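Local coordinates for lipoxygenase (Cyanothece sp., PDB 5EK8), which probably inserts molecular oxygen into polyunsaturated fatty acids at a non-heme iron centre, acting as a 9R-lipoxygenase, at residues L68-R78 / K110-I120. Numbering follows the deposited sequence.
Sequences LHNIELEVWDR and KDAPDLELRVI
Trp-76 and Arg-118 meet flat on flat across two antiparallel strands: the guanidinium lies over one face of the indole, the planes 4° apart, with Arg-118 CZ 3.6 Å from the centroid of the five-membered ring, a cation-pi stack. Arginine suits the place because its long methylene arm, extended from CG to NE, crosses the strand gap while CD also rests on the ring. Both partners are held in rotation from their own strands. Arg-118 grips Glu-116 side-on, NE lying 2.9 Å from Glu-116 OE1 and an NH2 bond sharing that oxygen; Trp-76 NE1 donates in its ring plane to Glu-74 OE1 at 2.9 Å. Ile-120 CG1 packs 3.6 Å from Glu-74 CG. This face is the more solvent-facing, Trp-76 and Arg-118 being partly exposed, although Glu-74 and Glu-116 are buried.

Between the strands the other face is tightly packed, with only aliphatic side chains. Val-75 wedges between leucines, CG1 against Leu-115 CD2 and CG2 against Leu-117 CD1, both 3.8 Å; branching at CB suits it to a strand. Leu-59, Phe-98, Ile-100 and Tyr-102 cover this side.

At the Asp-77 end, CG turns anti to N (chi1 178°). Asp-114 N meets OD2 nearly along its C-O axis; Lys-110 NZ salt-bridges OD2 from above the carboxylate plane, on the opposite side, both at 2.6 Å. Arg-78 N bonds Asp-114 O, its NH2 salt-bridging Asp-146.

These central strands of a four-stranded sheet, consistent with a PLAT-type domain, thus have one aliphatic face and one mixed face where buried carboxylates are met by Arg-118 and the indole N-H.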
loop_
_atom_site.group_PDB
_atom_site.type_symbol
_atom_site.label_atom_id
_atom_site.label_comp_id
_atom_site.label_asym_id
_atom_site.label_seq_id
_atom_site.Cartn_x
_atom_site.Cartn_y
_atom_site.Cartn_z
ATOM N N LEU A 68 21.043 -15.297 -7.074
ATOM C CA LEU A 68 20.143 -14.534 -7.936
ATOM C C LEU A 68 19.737 -15.421 -9.105
ATOM O O LEU A 68 20.446 -15.519 -10.105
ATOM C CB LEU A 68 20.814 -13.252 -8.431
ATOM C CG LEU A 68 19.923 -12.184 -9.063
ATOM C CD1 LEU A 68 18.970 -11.617 -8.039
ATOM C CD2 LEU A 68 20.767 -11.075 -9.672
ATOM N N HIS A 69 18.586 -16.065 -8.964
ATOM C CA HIS A 69 18.199 -17.169 -9.831
ATOM C C HIS A 69 17.381 -16.764 -11.051
ATOM O O HIS A 69 16.546 -15.861 -10.982
ATOM C CB HIS A 69 17.403 -18.183 -9.020
ATOM C CG HIS A 69 16.210 -17.592 -8.340
ATOM N ND1 HIS A 69 16.283 -16.988 -7.101
ATOM C CD2 HIS A 69 14.918 -17.499 -8.726
ATOM C CE1 HIS A 69 15.086 -16.557 -6.754
ATOM N NE2 HIS A 69 14.237 -16.851 -7.726
ATOM N N ASN A 70 17.630 -17.456 -12.162
ATOM C CA ASN A 70 16.818 -17.350 -13.372
ATOM C C ASN A 70 16.648 -15.917 -13.861
ATOM O O ASN A 70 15.570 -15.530 -14.313
ATOM C CB ASN A 70 15.438 -17.977 -13.144
ATOM C CG ASN A 70 15.516 -19.367 -12.535
ATOM O OD1 ASN A 70 16.568 -20.007 -12.539
ATOM N ND2 ASN A 70 14.393 -19.843 -12.010
ATOM N N ILE A 71 17.710 -15.126 -13.761
ATOM C CA ILE A 71 17.654 -13.747 -14.215
ATOM C C ILE A 71 18.502 -13.600 -15.473
ATOM O O ILE A 71 19.536 -14.259 -15.620
ATOM C CB ILE A 71 18.118 -12.768 -13.111
ATOM C CG1 ILE A 71 17.571 -11.365 -13.378
ATOM C CG2 ILE A 71 19.639 -12.774 -12.959
ATOM C CD1 ILE A 71 17.506 -10.509 -12.141
ATOM N N GLU A 72 18.040 -12.765 -16.397
ATOM C CA GLU A 72 18.692 -12.650 -17.693
ATOM C C GLU A 72 19.969 -11.831 -17.599
ATOM O O GLU A 72 20.030 -10.819 -16.900
ATOM C CB GLU A 72 17.742 -12.042 -18.731
ATOM C CG GLU A 72 16.679 -13.012 -19.225
ATOM C CD GLU A 72 15.671 -12.370 -20.162
ATOM O OE1 GLU A 72 16.063 -11.492 -20.963
ATOM O OE2 GLU A 72 14.479 -12.743 -20.096
ATOM N N LEU A 73 20.989 -12.297 -18.309
ATOM C CA LEU A 73 22.279 -11.632 -18.346
ATOM C C LEU A 73 22.681 -11.353 -19.784
ATOM O O LEU A 73 22.498 -12.196 -20.665
ATOM C CB LEU A 73 23.344 -12.489 -17.661
ATOM C CG LEU A 73 23.800 -12.131 -16.247
ATOM C CD1 LEU A 73 22.646 -11.657 -15.385
ATOM C CD2 LEU A 73 24.462 -13.349 -15.625
ATOM N N GLU A 74 23.229 -10.167 -20.020
ATOM C CA GLU A 74 23.723 -9.822 -21.345
ATOM C C GLU A 74 25.207 -9.464 -21.291
ATOM O O GLU A 74 25.642 -8.680 -20.446
ATOM C CB GLU A 74 22.912 -8.668 -21.941
ATOM C CG GLU A 74 21.437 -8.999 -22.189
ATOM C CD GLU A 74 20.644 -7.833 -22.779
ATOM O OE1 GLU A 74 21.159 -6.693 -22.787
ATOM O OE2 GLU A 74 19.501 -8.057 -23.235
ATOM N N VAL A 75 25.987 -10.058 -22.182
ATOM C CA VAL A 75 27.398 -9.717 -22.283
ATOM C C VAL A 75 27.591 -8.611 -23.313
ATOM O O VAL A 75 27.209 -8.748 -24.473
ATOM C CB VAL A 75 28.255 -10.936 -22.658
ATOM C CG1 VAL A 75 29.626 -10.494 -23.145
ATOM C CG2 VAL A 75 28.382 -11.868 -21.470
ATOM N N TRP A 76 28.175 -7.507 -22.868
ATOM C CA TRP A 76 28.409 -6.352 -23.719
ATOM C C TRP A 76 29.874 -5.958 -23.709
ATOM O O TRP A 76 30.585 -6.208 -22.741
ATOM C CB TRP A 76 27.566 -5.161 -23.254
ATOM C CG TRP A 76 26.100 -5.299 -23.508
ATOM C CD1 TRP A 76 25.233 -6.105 -22.842
ATOM C CD2 TRP A 76 25.323 -4.592 -24.486
ATOM N NE1 TRP A 76 23.960 -5.955 -23.345
ATOM C CE2 TRP A 76 23.990 -5.033 -24.356
ATOM C CE3 TRP A 76 25.626 -3.635 -25.460
ATOM C CZ2 TRP A 76 22.959 -4.549 -25.165
ATOM C CZ3 TRP A 76 24.601 -3.152 -26.260
ATOM C CH2 TRP A 76 23.286 -3.617 -26.114
ATOM N N ASP A 77 30.321 -5.332 -24.784
ATOM C CA ASP A 77 31.599 -4.655 -24.767
ATOM C C ASP A 77 31.391 -3.199 -24.398
ATOM O O ASP A 77 30.688 -2.462 -25.106
ATOM C CB ASP A 77 32.300 -4.749 -26.115
ATOM C CG ASP A 77 33.608 -3.997 -26.129
ATOM O OD1 ASP A 77 33.601 -2.774 -26.385
ATOM O OD2 ASP A 77 34.650 -4.626 -25.869
ATOM N N ARG A 78 31.997 -2.799 -23.285
ATOM C CA ARG A 78 32.037 -1.405 -22.880
ATOM C C ARG A 78 33.286 -0.760 -23.460
ATOM O O ARG A 78 34.405 -1.228 -23.233
ATOM C CB ARG A 78 32.028 -1.278 -21.354
ATOM C CG ARG A 78 33.118 -2.088 -20.676
ATOM C CD ARG A 78 33.456 -1.572 -19.301
ATOM N NE ARG A 78 34.709 -2.145 -18.814
ATOM C CZ ARG A 78 35.893 -1.552 -18.930
ATOM N NH1 ARG A 78 35.987 -0.365 -19.511
ATOM N NH2 ARG A 78 36.983 -2.144 -18.461
ATOM N N LYS A 110 37.722 -3.082 -32.354
ATOM C CA LYS A 110 38.938 -3.518 -31.667
ATOM C C LYS A 110 39.259 -4.994 -31.854
ATOM O O LYS A 110 38.495 -5.749 -32.456
ATOM C CB LYS A 110 38.840 -3.229 -30.170
ATOM C CG LYS A 110 37.741 -4.003 -29.484
ATOM C CD LYS A 110 36.746 -3.056 -28.855
ATOM C CE LYS A 110 35.360 -3.650 -28.885
ATOM N NZ LYS A 110 35.361 -5.018 -28.298
ATOM N N ASP A 111 40.398 -5.391 -31.297
ATOM C CA ASP A 111 40.925 -6.737 -31.460
ATOM C C ASP A 111 40.379 -7.691 -30.410
ATOM O O ASP A 111 40.299 -8.899 -30.641
ATOM C CB ASP A 111 42.451 -6.715 -31.392
ATOM C CG ASP A 111 43.056 -5.641 -32.276
ATOM O OD1 ASP A 111 42.538 -5.413 -33.391
ATOM O OD2 ASP A 111 44.051 -5.018 -31.851
ATOM N N ALA A 112 40.013 -7.142 -29.255
ATOM C CA ALA A 112 39.502 -7.943 -28.151
ATOM C C ALA A 112 38.493 -7.154 -27.330
ATOM O O ALA A 112 38.703 -5.976 -27.046
ATOM C CB ALA A 112 40.644 -8.425 -27.267
ATOM N N PRO A 113 37.387 -7.804 -26.948
ATOM C CA PRO A 113 36.369 -7.135 -26.133
ATOM C C PRO A 113 36.826 -6.783 -24.712
ATOM O O PRO A 113 37.584 -7.530 -24.091
ATOM C CB PRO A 113 35.220 -8.153 -26.098
ATOM C CG PRO A 113 35.838 -9.461 -26.474
ATOM C CD PRO A 113 36.949 -9.133 -27.409
ATOM N N ASP A 114 36.372 -5.629 -24.229
ATOM C CA ASP A 114 36.517 -5.239 -22.830
ATOM C C ASP A 114 35.172 -5.455 -22.151
ATOM O O ASP A 114 34.255 -4.648 -22.298
ATOM C CB ASP A 114 36.971 -3.783 -22.703
ATOM C CG ASP A 114 38.285 -3.517 -23.419
ATOM O OD1 ASP A 114 39.101 -4.459 -23.529
ATOM O OD2 ASP A 114 38.501 -2.371 -23.873
ATOM N N LEU A 115 35.064 -6.548 -21.403
ATOM C CA LEU A 115 33.763 -7.085 -21.009
ATOM C C LEU A 115 32.986 -6.259 -19.989
ATOM O O LEU A 115 33.553 -5.540 -19.166
ATOM C CB LEU A 115 33.935 -8.508 -20.480
ATOM C CG LEU A 115 34.275 -9.527 -21.569
ATOM C CD1 LEU A 115 34.363 -10.928 -20.996
ATOM C CD2 LEU A 115 33.251 -9.465 -22.696
ATOM N N GLU A 116 31.667 -6.386 -20.084
ATOM C CA GLU A 116 30.708 -5.721 -19.217
ATOM C C GLU A 116 29.473 -6.603 -19.118
ATOM O O GLU A 116 28.889 -6.979 -20.132
ATOM C CB GLU A 116 30.341 -4.337 -19.756
ATOM C CG GLU A 116 28.999 -3.813 -19.265
ATOM C CD GLU A 116 28.659 -2.435 -19.825
ATOM O OE1 GLU A 116 27.656 -2.315 -20.562
ATOM O OE2 GLU A 116 29.394 -1.469 -19.523
ATOM N N LEU A 117 29.087 -6.950 -17.899
ATOM C CA LEU A 117 27.955 -7.841 -17.690
ATOM C C LEU A 117 26.720 -7.075 -17.234
ATOM O O LEU A 117 26.769 -6.329 -16.260
ATOM C CB LEU A 117 28.312 -8.914 -16.665
ATOM C CG LEU A 117 27.400 -10.138 -16.633
ATOM C CD1 LEU A 117 27.534 -10.931 -17.927
ATOM C CD2 LEU A 117 27.722 -10.999 -15.417
ATOM N N ARG A 118 25.610 -7.258 -17.938
ATOM C CA ARG A 118 24.378 -6.573 -17.579
ATOM C C ARG A 118 23.342 -7.527 -17.000
ATOM O O ARG A 118 23.012 -8.551 -17.602
ATOM C CB ARG A 118 23.789 -5.849 -18.789
ATOM C CG ARG A 118 24.714 -4.814 -19.397
ATOM C CD ARG A 118 23.968 -3.888 -20.340
ATOM N NE ARG A 118 24.882 -3.046 -21.104
ATOM C CZ ARG A 118 24.501 -2.209 -22.065
ATOM N NH1 ARG A 118 23.216 -2.098 -22.380
ATOM N NH2 ARG A 118 25.405 -1.485 -22.709
ATOM N N VAL A 119 22.845 -7.179 -15.819
ATOM C CA VAL A 119 21.714 -7.859 -15.219
ATOM C C VAL A 119 20.451 -7.187 -15.735
ATOM O O VAL A 119 20.274 -5.967 -15.577
ATOM C CB VAL A 119 21.751 -7.812 -13.673
ATOM C CG1 VAL A 119 20.620 -8.647 -13.091
ATOM C CG2 VAL A 119 23.103 -8.304 -13.150
ATOM N N ILE A 120 19.588 -8.003 -16.340
ATOM C CA ILE A 120 18.413 -7.537 -17.063
ATOM C C ILE A 120 17.092 -7.895 -16.375
ATOM O O ILE A 120 16.817 -9.059 -16.078
ATOM C CB ILE A 120 18.394 -8.112 -18.500
ATOM C CG1 ILE A 120 19.697 -7.775 -19.224
ATOM C CG2 ILE A 120 17.198 -7.583 -19.286
ATOM C CD1 ILE A 120 19.953 -6.291 -19.342
#